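Local coordinates for archaeal flagellar ATP-binding protein FlaH (Methanocaldococcus jannaschii DSM 2661, PDB 4WIA) that is probably a component of the archaellum, belongs to the P-loop NTPase clan, probably binds ATP and magnesium, and may regulate assembly of the archaeal flagellum, at residues 5-10 against 49-54; 110-115 against 147-152; 195-200 against 215-220. All coordinates share one frame; numbering follows the deposited sequence.

Contact 1 of 3, residues 5-10 against 49-54; sequences ELARID and YGFLQN
I9 and G50 bring the two backbones together, with 4.0 Å between their CA atoms where the N-terminal segment 5-10 passes the last turn of helix 40-53. G50 has no side chain, and its CA comes within 3.5 Å of I9 O in a CA-H...O contact.

N54, the first residue beyond the helical turns, carries the polar part. Its chi1 of -73° sets CG beside its own backbone N, with the amide near G50 O and D10 O. The amide nitrogen uses both N-H groups. N54 ND2 donates across the contact to D10 O at 3.1 Å, and back to G50 O at 2.9 Å. Both acceptors lie close to the plane of the N54 amide, so the two bonds fix how that group is turned. G50 O also accepts from N54 N. The side chain thus ties the end of the helix to the N-terminal segment.

The apolar part centres on the F51 ring. I9 CG2 sits over one face of the F51 ring, offset toward the rim, in a CH-pi contact 3.7 Å from the ring centroid. A7 CB approaches the ring edge instead, 3.7 Å from F51 CE1. The I9 and F51 side chains lie side by side and point the same way.

Helix 40-53 is the helix that follows the probable P-loop (Walker A), and its R46 NH1 also bonds I9 O. F51 packs on V58 of strand 58-62 and, with A7, on strand 158-163 of the main sheet, while I9 reaches L16 of helix 16-19. Strand 6-7 itself pairs with strand 24-25 in a small antiparallel sheet.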
ATOM      1  N   GLU A   5      12.502  -9.477  -7.734  1.00 68.79           N
ATOM      2  CA  GLU A   5      13.712  -9.663  -6.888  1.00 65.79           C
ATOM      3  C   GLU A   5      14.077  -8.481  -5.961  1.00 60.02           C
ATOM      4  O   GLU A   5      15.066  -8.572  -5.246  1.00 58.15           O
ATOM      5  CB  GLU A   5      14.917 -10.108  -7.744  1.00 70.91           C
ATOM      6  CG  GLU A   5      15.643  -9.048  -8.552  1.00 75.96           C
ATOM      7  CD  GLU A   5      16.444  -9.684  -9.683  1.00 86.77           C
ATOM      8  OE1 GLU A   5      15.960  -9.639 -10.842  1.00 90.56           O
ATOM      9  OE2 GLU A   5      17.526 -10.278  -9.427  1.00 89.22           O
ATOM     10  N   LEU A   6      13.265  -7.420  -5.910  1.00 59.61           N
ATOM     11  CA  LEU A   6      13.465  -6.307  -4.955  1.00 54.62           C
ATOM     12  C   LEU A   6      12.382  -6.222  -3.924  1.00 47.69           C
ATOM     13  O   LEU A   6      11.223  -6.046  -4.249  1.00 49.41           O
ATOM     14  CB  LEU A   6      13.498  -4.968  -5.721  1.00 57.96           C
ATOM     15  CG  LEU A   6      14.580  -3.980  -5.306  1.00 59.00           C
ATOM     16  CD1 LEU A   6      15.928  -4.611  -5.617  1.00 61.35           C
ATOM     17  CD2 LEU A   6      14.465  -2.642  -6.061  1.00 60.49           C
ATOM     18  N   ALA A   7      12.745  -6.316  -2.669  1.00 42.86           N
ATOM     19  CA  ALA A   7      11.781  -6.132  -1.650  1.00 41.86           C
ATOM     20  C   ALA A   7      11.680  -4.641  -1.283  1.00 42.58           C
ATOM     21  O   ALA A   7      12.684  -4.011  -1.018  1.00 42.19           O
ATOM     22  CB  ALA A   7      12.181  -6.919  -0.435  1.00 40.73           C
ATOM     23  N   ARG A   8      10.459  -4.129  -1.249  1.00 43.75           N
ATOM     24  CA  ARG A   8      10.196  -2.712  -1.024  1.00 42.92           C
ATOM     25  C   ARG A   8      10.033  -2.333   0.417  1.00 41.49           C
ATOM     26  O   ARG A   8       9.471  -3.067   1.226  1.00 40.42           O
ATOM     27  CB  ARG A   8       9.013  -2.347  -1.818  1.00 47.65           C
ATOM     28  CG  ARG A   8       9.288  -2.577  -3.303  1.00 54.23           C
ATOM     29  CD  ARG A   8       8.454  -1.633  -4.114  1.00 63.67           C
ATOM     30  NE  ARG A   8       9.243  -0.463  -4.545  1.00 70.00           N
ATOM     31  CZ  ARG A   8       8.713   0.667  -4.994  1.00 76.19           C
ATOM     32  NH1 ARG A   8       7.386   0.805  -5.029  1.00 78.00           N
ATOM     33  NH2 ARG A   8       9.503   1.686  -5.354  1.00 74.61           N
ATOM     34  N   ILE A   9      10.659  -1.235   0.755  1.00 40.23           N
ATOM     35  CA  ILE A   9      10.644  -0.696   2.078  1.00 40.20           C
ATOM     36  C   ILE A   9      10.085   0.762   2.090  1.00 40.77           C
ATOM     37  O   ILE A   9      10.185   1.450   3.118  1.00 41.82           O
ATOM     38  CB  ILE A   9      12.061  -0.681   2.685  1.00 41.19           C
ATOM     39  CG1 ILE A   9      13.032   0.032   1.757  1.00 47.83           C
ATOM     40  CG2 ILE A   9      12.553  -2.087   2.926  1.00 42.46           C
ATOM     41  CD1 ILE A   9      13.914   1.037   2.445  1.00 47.64           C
ATOM     42  N   ASP A  10       9.452   1.166   1.005  1.00 39.39           N
ATOM     43  CA  ASP A  10       9.048   2.540   0.804  1.00 41.07           C
ATOM     44  C   ASP A  10       8.109   3.094   1.840  1.00 38.07           C
ATOM     45  O   ASP A  10       7.110   2.512   2.112  1.00 38.08           O
ATOM     46  CB  ASP A  10       8.275   2.641  -0.495  1.00 44.00           C
ATOM     47  CG  ASP A  10       8.943   1.987  -1.637  1.00 45.79           C
ATOM     48  OD1 ASP A  10       9.766   1.103  -1.492  1.00 45.36           O
ATOM     49  OD2 ASP A  10       8.610   2.356  -2.728  1.00 52.04           O
ATOM     50  N   TYR A  49       9.400  -1.918   9.652  1.00 37.85           N
ATOM     51  CA  TYR A  49       8.160  -1.178   9.342  1.00 36.37           C
ATOM     52  C   TYR A  49       7.915  -1.002   7.854  1.00 36.61           C
ATOM     53  O   TYR A  49       6.792  -1.173   7.391  1.00 40.84           O
ATOM     54  CB  TYR A  49       8.171   0.168  10.048  1.00 37.61           C
ATOM     55  CG  TYR A  49       6.836   0.905  10.021  1.00 37.19           C
ATOM     56  CD1 TYR A  49       5.775   0.450  10.756  1.00 36.82           C
ATOM     57  CD2 TYR A  49       6.646   2.027   9.224  1.00 38.70           C
ATOM     58  CE1 TYR A  49       4.563   1.083  10.709  1.00 37.29           C
ATOM     59  CE2 TYR A  49       5.421   2.693   9.186  1.00 39.50           C
ATOM     60  CZ  TYR A  49       4.396   2.216   9.931  1.00 39.38           C
ATOM     61  OH  TYR A  49       3.229   2.865   9.880  1.00 42.96           O
ATOM     62  N   GLY A  50       8.959  -0.646   7.091  1.00 38.96           N
ATOM     63  CA  GLY A  50       8.856  -0.566   5.614  1.00 38.64           C
ATOM     64  C   GLY A  50       8.372  -1.861   4.965  1.00 38.69           C
ATOM     65  O   GLY A  50       7.398  -1.867   4.254  1.00 37.42           O
ATOM     66  N   PHE A  51       9.062  -2.977   5.252  1.00 36.83           N
ATOM     67  CA  PHE A  51       8.638  -4.268   4.744  1.00 36.14           C
ATOM     68  C   PHE A  51       7.173  -4.555   5.105  1.00 37.67           C
ATOM     69  O   PHE A  51       6.370  -4.939   4.250  1.00 37.41           O
ATOM     70  CB  PHE A  51       9.516  -5.393   5.345  1.00 36.88           C
ATOM     71  CG  PHE A  51      10.931  -5.441   4.816  1.00 35.10           C
ATOM     72  CD1 PHE A  51      11.169  -5.515   3.477  1.00 36.81           C
ATOM     73  CD2 PHE A  51      12.000  -5.461   5.670  1.00 37.04           C
ATOM     74  CE1 PHE A  51      12.446  -5.585   3.001  1.00 36.16           C
ATOM     75  CE2 PHE A  51      13.301  -5.535   5.218  1.00 36.04           C
ATOM     76  CZ  PHE A  51      13.527  -5.541   3.861  1.00 35.95           C
ATOM     77  N   LEU A  52       6.815  -4.378   6.372  1.00 35.55           N
ATOM     78  CA  LEU A  52       5.457  -4.684   6.777  1.00 37.74           C
ATOM     79  C   LEU A  52       4.413  -3.835   6.046  1.00 38.49           C
ATOM     80  O   LEU A  52       3.350  -4.330   5.664  1.00 38.95           O
ATOM     81  CB  LEU A  52       5.286  -4.492   8.275  1.00 39.23           C
ATOM     82  CG  LEU A  52       5.977  -5.523   9.134  1.00 37.96           C
ATOM     83  CD1 LEU A  52       6.081  -4.994  10.551  1.00 39.40           C
ATOM     84  CD2 LEU A  52       5.174  -6.820   9.118  1.00 39.28           C
ATOM     85  N   GLN A  53       4.689  -2.546   5.856  1.00 39.83           N
ATOM     86  CA  GLN A  53       3.731  -1.680   5.177  1.00 39.98           C
ATOM     87  C   GLN A  53       3.634  -2.050   3.717  1.00 41.81           C
ATOM     88  O   GLN A  53       2.626  -1.787   3.083  1.00 44.29           O
ATOM     89  CB  GLN A  53       4.174  -0.207   5.297  1.00 42.95           C
ATOM     90  CG  GLN A  53       4.041   0.352   6.696  1.00 41.17           C
ATOM     91  CD  GLN A  53       2.608   0.359   7.105  1.00 43.26           C
ATOM     92  OE1 GLN A  53       1.755   0.846   6.394  1.00 50.08           O
ATOM     93  NE2 GLN A  53       2.329  -0.179   8.214  1.00 44.73           N
ATOM     94  N   ASN A  54       4.684  -2.635   3.161  1.00 39.81           N
ATOM     95  CA  ASN A  54       4.629  -3.062   1.772  1.00 43.93           C
ATOM     96  C   ASN A  54       4.227  -4.532   1.575  1.00 44.38           C
ATOM     97  O   ASN A  54       4.486  -5.093   0.535  1.00 41.91           O
ATOM     98  CB  ASN A  54       5.958  -2.738   1.098  1.00 42.48           C
ATOM     99  CG  ASN A  54       6.082  -1.254   0.855  1.00 43.42           C
ATOM    100  OD1 ASN A  54       5.637  -0.779  -0.143  1.00 46.77           O
ATOM    101  ND2 ASN A  54       6.701  -0.532   1.767  1.00 43.53           N
TER

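Contact 2 of 3, residues 110-115 against 147-152; sequences KKVMET and AFFKRI
M113 of helix 108-114 packs against F148 of helix 142-153 in a Met-aromatic contact, with selenomethionine in place of methionine. The two helices run nearly parallel. Their short segments cross at 17°, with axes 11.1 Å apart at closest approach. They belong to the P-loop NTPase fold, and the contact is structural packing away from the annotated nucleotide site.

The F148 CB bond points toward helix 108-114, and chi1 (166°) sets CG anti to the backbone N. The ring that follows meets M113. The backbone CA of M113 lies over one face of the F148 ring, offset toward the rim, in a CH-pi contact 4.0 Å from the ring centroid. I152 CG1, from the same helix as F148, lies over the opposite face. The selenium of M113 stands obliquely to the F148 ring, 5.2 Å from its centroid. M113 O comes to 3.4 Å from F148 CE1. Y119 meets F148 edge-to-face, and its hydroxyl is hydrogen-bonded to V112 O.

The M113 and F148 side chains slide past each other in opposite directions. The M113 chain bends at chi3, and its terminal CE comes to 3.8 Å from F148 CB. M113 CE also lies beside the R151 guanidinium, 4.1 Å from R151 NH1. Next to this pair, V112 CG1 meets F149 CE1 at 4.2 Å. F149 also packs on I159 and C161 of strand 158-163.

No hydrogen bond links the two segments. At the end of helix 108-114, K111 O accepts from both T115 N and T115 OG1. The two donors arrive from opposite faces of its carbonyl plane, and T115 OG1 lies 2.6 Å from K111 O.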
ATOM      1  N   LYS A 110      21.750 -22.953  18.381  1.00 71.62           N
ATOM      2  CA  LYS A 110      20.938 -24.115  18.051  1.00 72.33           C
ATOM      3  C   LYS A 110      19.458 -23.729  17.935  1.00 71.89           C
ATOM      4  O   LYS A 110      18.816 -24.080  16.960  1.00 68.47           O
ATOM      5  CB  LYS A 110      21.159 -25.166  19.123  1.00 77.63           C
ATOM      6  CG  LYS A 110      20.306 -26.413  18.954  1.00 79.22           C
ATOM      7  CD  LYS A 110      20.570 -27.413  20.054  1.00 81.62           C
ATOM      8  CE  LYS A 110      19.497 -28.480  20.043  1.00 83.00           C
ATOM      9  NZ  LYS A 110      19.888 -29.642  20.869  1.00 90.47           N
ATOM     10  N   LYS A 111      18.942 -22.972  18.909  1.00 73.74           N
ATOM     11  CA  LYS A 111      17.556 -22.439  18.850  1.00 71.86           C
ATOM     12  C   LYS A 111      17.290 -21.594  17.600  1.00 69.61           C
ATOM     13  O   LYS A 111      16.264 -21.725  16.926  1.00 67.43           O
ATOM     14  CB  LYS A 111      17.254 -21.573  20.081  1.00 73.69           C
ATOM     15  CG  LYS A 111      16.925 -22.351  21.348  1.00 80.96           C
ATOM     16  CD  LYS A 111      15.434 -22.265  21.748  1.00 84.38           C
ATOM     17  CE  LYS A 111      15.121 -22.743  23.163  1.00 90.32           C
ATOM     18  NZ  LYS A 111      14.806 -24.194  23.345  1.00 90.48           N
ATOM     19  N   VAL A 112      18.224 -20.707  17.315  1.00 64.59           N
ATOM     20  CA  VAL A 112      18.150 -19.891  16.126  1.00 63.28           C
ATOM     21  C   VAL A 112      18.041 -20.738  14.856  1.00 61.68           C
ATOM     22  O   VAL A 112      17.277 -20.408  13.950  1.00 57.30           O
ATOM     23  CB  VAL A 112      19.402 -18.967  16.035  1.00 62.59           C
ATOM     24  CG1 VAL A 112      19.620 -18.439  14.615  1.00 59.54           C
ATOM     25  CG2 VAL A 112      19.266 -17.843  17.037  1.00 64.26           C
HETATM   26  N   MSE A 113      18.840 -21.802  14.774  1.00 63.17           N
HETATM   27  CA  MSE A 113      18.896 -22.580  13.533  1.00 65.38           C
HETATM   28  C   MSE A 113      17.708 -23.500  13.406  1.00 63.71           C
HETATM   29  O   MSE A 113      17.345 -23.892  12.306  1.00 68.21           O
HETATM   30  CB  MSE A 113      20.205 -23.314  13.360  1.00 67.04           C
HETATM   31  CG  MSE A 113      21.369 -22.341  13.435  1.00 69.03           C
HETATM   32 SE   MSE A 113      23.136 -23.191  13.276  1.00 78.11          SE
HETATM   33  CE  MSE A 113      22.591 -24.577  11.966  1.00 78.15           C
ATOM     34  N   GLU A 114      17.086 -23.834  14.523  1.00 62.56           N
ATOM     35  CA  GLU A 114      16.091 -24.910  14.564  1.00 62.59           C
ATOM     36  C   GLU A 114      14.643 -24.468  14.673  1.00 57.80           C
ATOM     37  O   GLU A 114      13.738 -25.250  14.451  1.00 57.49           O
ATOM     38  CB  GLU A 114      16.378 -25.806  15.738  1.00 64.00           C
ATOM     39  CG  GLU A 114      17.648 -26.592  15.632  1.00 70.40           C
ATOM     40  CD  GLU A 114      17.815 -27.562  16.787  1.00 72.79           C
ATOM     41  OE1 GLU A 114      17.143 -27.430  17.839  1.00 77.44           O
ATOM     42  OE2 GLU A 114      18.676 -28.413  16.666  1.00 75.31           O
ATOM     43  N   THR A 115      14.394 -23.228  15.012  1.00 55.24           N
ATOM     44  CA  THR A 115      13.010 -22.842  15.153  1.00 54.75           C
ATOM     45  C   THR A 115      12.361 -22.483  13.794  1.00 53.40           C
ATOM     46  O   THR A 115      12.582 -21.388  13.251  1.00 55.27           O
ATOM     47  CB  THR A 115      12.866 -21.687  16.148  1.00 51.58           C
ATOM     48  OG1 THR A 115      13.677 -21.945  17.277  1.00 53.54           O
ATOM     49  CG2 THR A 115      11.431 -21.533  16.597  1.00 51.24           C
ATOM     50  N   ALA A 147      26.683 -20.498   7.248  1.00 66.35           N
ATOM     51  CA  ALA A 147      26.260 -21.472   6.234  1.00 67.78           C
ATOM     52  C   ALA A 147      24.761 -21.692   6.301  1.00 65.15           C
ATOM     53  O   ALA A 147      24.112 -21.830   5.277  1.00 69.45           O
ATOM     54  CB  ALA A 147      27.013 -22.793   6.426  1.00 68.51           C
ATOM     55  N   PHE A 148      24.224 -21.721   7.512  1.00 61.98           N
ATOM     56  CA  PHE A 148      22.807 -21.881   7.687  1.00 57.68           C
ATOM     57  C   PHE A 148      22.029 -20.682   7.139  1.00 53.61           C
ATOM     58  O   PHE A 148      21.028 -20.829   6.428  1.00 49.57           O
ATOM     59  CB  PHE A 148      22.501 -22.063   9.175  1.00 55.78           C
ATOM     60  CG  PHE A 148      21.039 -21.898   9.484  1.00 53.29           C
ATOM     61  CD1 PHE A 148      20.152 -22.925   9.205  1.00 52.06           C
ATOM     62  CD2 PHE A 148      20.544 -20.678   9.904  1.00 52.49           C
ATOM     63  CE1 PHE A 148      18.815 -22.785   9.426  1.00 50.71           C
ATOM     64  CE2 PHE A 148      19.184 -20.519  10.143  1.00 52.15           C
ATOM     65  CZ  PHE A 148      18.309 -21.583   9.903  1.00 50.64           C
ATOM     66  N   PHE A 149      22.458 -19.482   7.518  1.00 55.30           N
ATOM     67  CA  PHE A 149      21.845 -18.233   6.947  1.00 53.47           C
ATOM     68  C   PHE A 149      21.894 -18.198   5.412  1.00 53.45           C
ATOM     69  O   PHE A 149      20.909 -17.821   4.770  1.00 50.02           O
ATOM     70  CB  PHE A 149      22.508 -16.967   7.498  1.00 52.33           C
ATOM     71  CG  PHE A 149      22.133 -16.628   8.917  1.00 50.49           C
ATOM     72  CD1 PHE A 149      21.057 -17.204   9.549  1.00 50.10           C
ATOM     73  CD2 PHE A 149      22.909 -15.729   9.616  1.00 51.24           C
ATOM     74  CE1 PHE A 149      20.757 -16.894  10.839  1.00 50.15           C
ATOM     75  CE2 PHE A 149      22.597 -15.385  10.910  1.00 50.90           C
ATOM     76  CZ  PHE A 149      21.509 -15.953  11.518  1.00 52.55           C
ATOM     77  N   LYS A 150      23.024 -18.594   4.848  1.00 55.63           N
ATOM     78  CA  LYS A 150      23.151 -18.702   3.379  1.00 63.58           C
ATOM     79  C   LYS A 150      22.132 -19.653   2.721  1.00 61.57           C
ATOM     80  O   LYS A 150      21.652 -19.414   1.626  1.00 61.21           O
ATOM     81  CB  LYS A 150      24.589 -19.109   2.983  1.00 69.28           C
ATOM     82  CG  LYS A 150      25.573 -17.961   3.124  1.00 74.44           C
ATOM     83  CD  LYS A 150      25.094 -16.652   2.499  1.00 77.39           C
ATOM     84  CE  LYS A 150      26.164 -15.603   2.806  1.00 79.18           C
ATOM     85  NZ  LYS A 150      26.394 -14.546   1.819  1.00 79.78           N
ATOM     86  N   ARG A 151      21.823 -20.715   3.432  1.00 60.93           N
ATOM     87  CA  ARG A 151      20.852 -21.708   3.045  1.00 62.50           C
ATOM     88  C   ARG A 151      19.458 -21.076   3.062  1.00 59.25           C
ATOM     89  O   ARG A 151      18.694 -21.208   2.112  1.00 61.02           O
ATOM     90  CB  ARG A 151      20.978 -22.867   4.068  1.00 67.43           C
ATOM     91  CG  ARG A 151      21.131 -24.255   3.527  1.00 75.46           C
ATOM     92  CD  ARG A 151      22.236 -25.053   4.277  1.00 80.93           C
ATOM     93  NE  ARG A 151      21.945 -25.281   5.711  1.00 79.67           N
ATOM     94  CZ  ARG A 151      22.848 -25.448   6.693  1.00 74.49           C
ATOM     95  NH1 ARG A 151      22.425 -25.608   7.952  1.00 71.91           N
ATOM     96  NH2 ARG A 151      24.164 -25.444   6.438  1.00 74.66           N
ATOM     97  N   ILE A 152      19.160 -20.285   4.077  1.00 54.77           N
ATOM     98  CA  ILE A 152      17.865 -19.594   4.118  1.00 52.70           C
ATOM     99  C   ILE A 152      17.757 -18.445   3.077  1.00 49.81           C
ATOM    100  O   ILE A 152      16.719 -18.304   2.403  1.00 48.83           O
ATOM    101  CB  ILE A 152      17.589 -19.051   5.512  1.00 50.84           C
ATOM    102  CG1 ILE A 152      17.599 -20.160   6.547  1.00 56.90           C
ATOM    103  CG2 ILE A 152      16.295 -18.276   5.544  1.00 51.82           C
ATOM    104  CD1 ILE A 152      16.428 -21.108   6.491  1.00 57.84           C
TER

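Contact 3 of 3, residues 195-200 against 215-220; sequences LKNLAK and IVFRVE
F217 has its CG between the backbone N and the carbonyl carbon (chi1 60°), and N197 has its own CG anti to the carbonyl carbon (chi1 -53°); the two side chains meet across neighbouring strands. The N197 amide and the F217 ring are stacked, their planes only 9° apart. N197 CB lies over the face of the F217 ring, 3.5 Å from the centroid, in a CH-pi contact. A199 CB comes to the ring edge, 3.9 Å from F217 CE1. An alanine in place of F217 would probably open a gap beside A199 and leave the N197 side chain without its flat support.

The strands form an antiparallel beta hairpin near the edge of the main sheet formed by strand 224-227. N197 with F217 and A199 with I215 are hydrogen-bonded pairs; L198 with V216 between them is a non-hydrogen-bonded pair. The bond from N197 N to F217 O is 2.8 Å and nearly in line with the carbonyl.

L198 and V216 point to the other face of the sheet, where L198 CD1 lies 3.8 Å from V216 CG2. K196 CD lies 3.7 Å from V216 CG1. K196, which probably binds ATP, has its NZ in a salt bridge with E228. From the face that carries F217 and A199, N197 ND2 donates to T38 O, in what is probably the P-loop.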
ATOM      1  N   LEU A 195      24.573  15.778  17.431  1.00 83.49           N
ATOM      2  CA  LEU A 195      24.984  14.403  17.347  1.00 79.21           C
ATOM      3  C   LEU A 195      24.101  13.676  16.337  1.00 74.74           C
ATOM      4  O   LEU A 195      22.902  13.851  16.330  1.00 73.17           O
ATOM      5  CB  LEU A 195      24.937  13.832  18.756  1.00 81.37           C
ATOM      6  CG  LEU A 195      25.459  12.434  19.095  1.00 81.06           C
ATOM      7  CD1 LEU A 195      25.919  12.266  20.550  1.00 85.56           C
ATOM      8  CD2 LEU A 195      24.358  11.451  18.766  1.00 79.30           C
ATOM      9  N   LYS A 196      24.704  12.895  15.438  1.00 73.78           N
ATOM     10  CA  LYS A 196      23.976  12.262  14.333  1.00 69.52           C
ATOM     11  C   LYS A 196      24.475  10.874  14.164  1.00 66.84           C
ATOM     12  O   LYS A 196      25.561  10.559  14.633  1.00 67.56           O
ATOM     13  CB  LYS A 196      24.223  13.013  13.021  1.00 73.43           C
ATOM     14  CG  LYS A 196      23.614  14.425  13.019  1.00 78.60           C
ATOM     15  CD  LYS A 196      23.650  15.072  11.629  1.00 80.48           C
ATOM     16  CE  LYS A 196      24.750  16.090  11.553  1.00 85.15           C
ATOM     17  NZ  LYS A 196      24.976  16.588  10.169  1.00 88.96           N
ATOM     18  N   ASN A 197      23.700  10.055  13.465  1.00 63.18           N
ATOM     19  CA  ASN A 197      24.129   8.738  13.096  1.00 62.13           C
ATOM     20  C   ASN A 197      24.617   8.709  11.676  1.00 64.59           C
ATOM     21  O   ASN A 197      24.114   9.444  10.832  1.00 67.40           O
ATOM     22  CB  ASN A 197      22.979   7.798  13.209  1.00 60.61           C
ATOM     23  CG  ASN A 197      22.336   7.873  14.565  1.00 61.40           C
ATOM     24  OD1 ASN A 197      21.685   8.863  14.884  1.00 63.67           O
ATOM     25  ND2 ASN A 197      22.494   6.828  15.363  1.00 60.47           N
ATOM     26  N   LEU A 198      25.616   7.882  11.405  1.00 62.78           N
ATOM     27  CA  LEU A 198      26.017   7.648  10.047  1.00 62.24           C
ATOM     28  C   LEU A 198      25.971   6.178   9.839  1.00 56.30           C
ATOM     29  O   LEU A 198      26.534   5.453  10.636  1.00 59.82           O
ATOM     30  CB  LEU A 198      27.432   8.169   9.791  1.00 65.60           C
ATOM     31  CG  LEU A 198      28.036   7.759   8.446  1.00 67.43           C
ATOM     32  CD1 LEU A 198      27.409   8.550   7.326  1.00 67.80           C
ATOM     33  CD2 LEU A 198      29.541   7.979   8.444  1.00 73.50           C
ATOM     34  N   ALA A 199      25.316   5.768   8.757  1.00 52.15           N
ATOM     35  CA  ALA A 199      25.304   4.405   8.284  1.00 48.38           C
ATOM     36  C   ALA A 199      26.059   4.361   6.981  1.00 53.26           C
ATOM     37  O   ALA A 199      25.641   4.961   6.006  1.00 58.19           O
ATOM     38  CB  ALA A 199      23.903   3.970   8.063  1.00 46.54           C
ATOM     39  N   LYS A 200      27.211   3.687   6.953  1.00 55.36           N
ATOM     40  CA  LYS A 200      27.990   3.604   5.767  1.00 55.14           C
ATOM     41  C   LYS A 200      27.892   2.201   5.153  1.00 55.02           C
ATOM     42  O   LYS A 200      28.101   1.184   5.831  1.00 54.97           O
ATOM     43  CB  LYS A 200      29.407   3.942   6.098  1.00 60.37           C
ATOM     44  CG  LYS A 200      30.267   4.132   4.874  1.00 65.44           C
ATOM     45  CD  LYS A 200      31.694   4.435   5.299  1.00 70.31           C
ATOM     46  CE  LYS A 200      32.362   5.470   4.432  1.00 78.36           C
ATOM     47  NZ  LYS A 200      33.457   6.068   5.238  1.00 87.19           N
ATOM     48  N   ILE A 215      24.911   7.352   4.650  1.00 55.75           N
ATOM     49  CA  ILE A 215      23.553   7.806   4.950  1.00 54.93           C
ATOM     50  C   ILE A 215      23.547   8.430   6.348  1.00 57.59           C
ATOM     51  O   ILE A 215      23.726   7.750   7.358  1.00 55.50           O
ATOM     52  CB  ILE A 215      22.564   6.664   4.840  1.00 53.06           C
ATOM     53  CG1 ILE A 215      22.554   6.121   3.407  1.00 53.50           C
ATOM     54  CG2 ILE A 215      21.177   7.142   5.198  1.00 54.12           C
ATOM     55  CD1 ILE A 215      21.855   4.773   3.279  1.00 51.00           C
ATOM     56  N   VAL A 216      23.409   9.762   6.401  1.00 61.25           N
ATOM     57  CA  VAL A 216      23.334  10.460   7.678  1.00 62.45           C
ATOM     58  C   VAL A 216      21.884  10.560   8.139  1.00 62.91           C
ATOM     59  O   VAL A 216      21.000  10.801   7.348  1.00 63.74           O
ATOM     60  CB  VAL A 216      23.936  11.847   7.584  1.00 64.05           C
ATOM     61  CG1 VAL A 216      23.873  12.549   8.927  1.00 65.79           C
ATOM     62  CG2 VAL A 216      25.376  11.757   7.080  1.00 64.85           C
ATOM     63  N   PHE A 217      21.643  10.310   9.421  1.00 65.68           N
ATOM     64  CA  PHE A 217      20.306  10.467   9.988  1.00 65.75           C
ATOM     65  C   PHE A 217      20.351  10.829  11.450  1.00 67.56           C
ATOM     66  O   PHE A 217      21.408  10.761  12.084  1.00 65.98           O
ATOM     67  CB  PHE A 217      19.444   9.213   9.796  1.00 62.77           C
ATOM     68  CG  PHE A 217      20.002   7.962  10.431  1.00 67.34           C
ATOM     69  CD1 PHE A 217      20.936   7.175   9.755  1.00 69.68           C
ATOM     70  CD2 PHE A 217      19.578   7.533  11.685  1.00 71.78           C
ATOM     71  CE1 PHE A 217      21.460   6.016  10.328  1.00 68.61           C
ATOM     72  CE2 PHE A 217      20.090   6.348  12.255  1.00 70.95           C
ATOM     73  CZ  PHE A 217      21.039   5.598  11.575  1.00 67.91           C
ATOM     74  N   ARG A 218      19.193  11.248  11.958  1.00 70.15           N
ATOM     75  CA  ARG A 218      18.968  11.375  13.385  1.00 72.57           C
ATOM     76  C   ARG A 218      17.649  10.657  13.682  1.00 68.88           C
ATOM     77  O   ARG A 218      16.821  10.421  12.806  1.00 62.70           O
ATOM     78  CB  ARG A 218      18.949  12.826  13.821  1.00 79.69           C
ATOM     79  CG  ARG A 218      17.813  13.641  13.249  1.00 87.41           C
ATOM     80  CD  ARG A 218      18.087  15.143  13.160  1.00 93.63           C
ATOM     81  NE  ARG A 218      17.355  15.733  12.020  1.00 98.95           N
ATOM     82  CZ  ARG A 218      17.683  15.556  10.728  1.00101.36           C
ATOM     83  NH1 ARG A 218      16.969  16.128   9.756  1.00102.39           N
ATOM     84  NH2 ARG A 218      18.728  14.797  10.396  1.00102.59           N
ATOM     85  N   VAL A 219      17.501  10.232  14.914  1.00 69.60           N
ATOM     86  CA  VAL A 219      16.298   9.539  15.314  1.00 69.57           C
ATOM     87  C   VAL A 219      15.401  10.588  15.942  1.00 68.27           C
ATOM     88  O   VAL A 219      15.793  11.220  16.907  1.00 66.03           O
ATOM     89  CB  VAL A 219      16.625   8.396  16.297  1.00 72.60           C
ATOM     90  CG1 VAL A 219      15.348   7.715  16.767  1.00 72.19           C
ATOM     91  CG2 VAL A 219      17.580   7.377  15.650  1.00 70.92           C
ATOM     92  N   GLU A 220      14.206  10.783  15.381  1.00 67.16           N
ATOM     93  CA  GLU A 220      13.322  11.854  15.839  1.00 75.06           C
ATOM     94  C   GLU A 220      12.042  11.265  16.412  1.00 75.65           C
ATOM     95  O   GLU A 220      11.443  10.337  15.802  1.00 69.84           O
ATOM     96  CB  GLU A 220      12.979  12.848  14.688  1.00 80.22           C
ATOM     97  CG  GLU A 220      14.134  13.695  14.150  1.00 81.26           C
ATOM     98  CD  GLU A 220      14.641  14.768  15.079  1.00 87.74           C
ATOM     99  OE1 GLU A 220      14.207  14.829  16.245  1.00 92.09           O
ATOM    100  OE2 GLU A 220      15.480  15.569  14.609  1.00 97.19           O
TER

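From the N terminus, contact 1 closes first: it joins the opening segment to the end of helix 40-53, across 38 intervening residues. Contact 2 comes next and closes a loop of 31 residues, which includes strand 123-127, between helices 108-114 and 142-153. Contact 3 is the shortest closure, the 14 residues within the hairpin of strands 194-204 and 214-220. The three follow in series; none nests in or crosses another. Contacts 1 and 2 both pack against strand 158-163 of the main sheet, while contact 3 lies within that sheet. Contacts 2 and 3 sit on opposite sides of the chain's centre, their own centres about 31 Å apart.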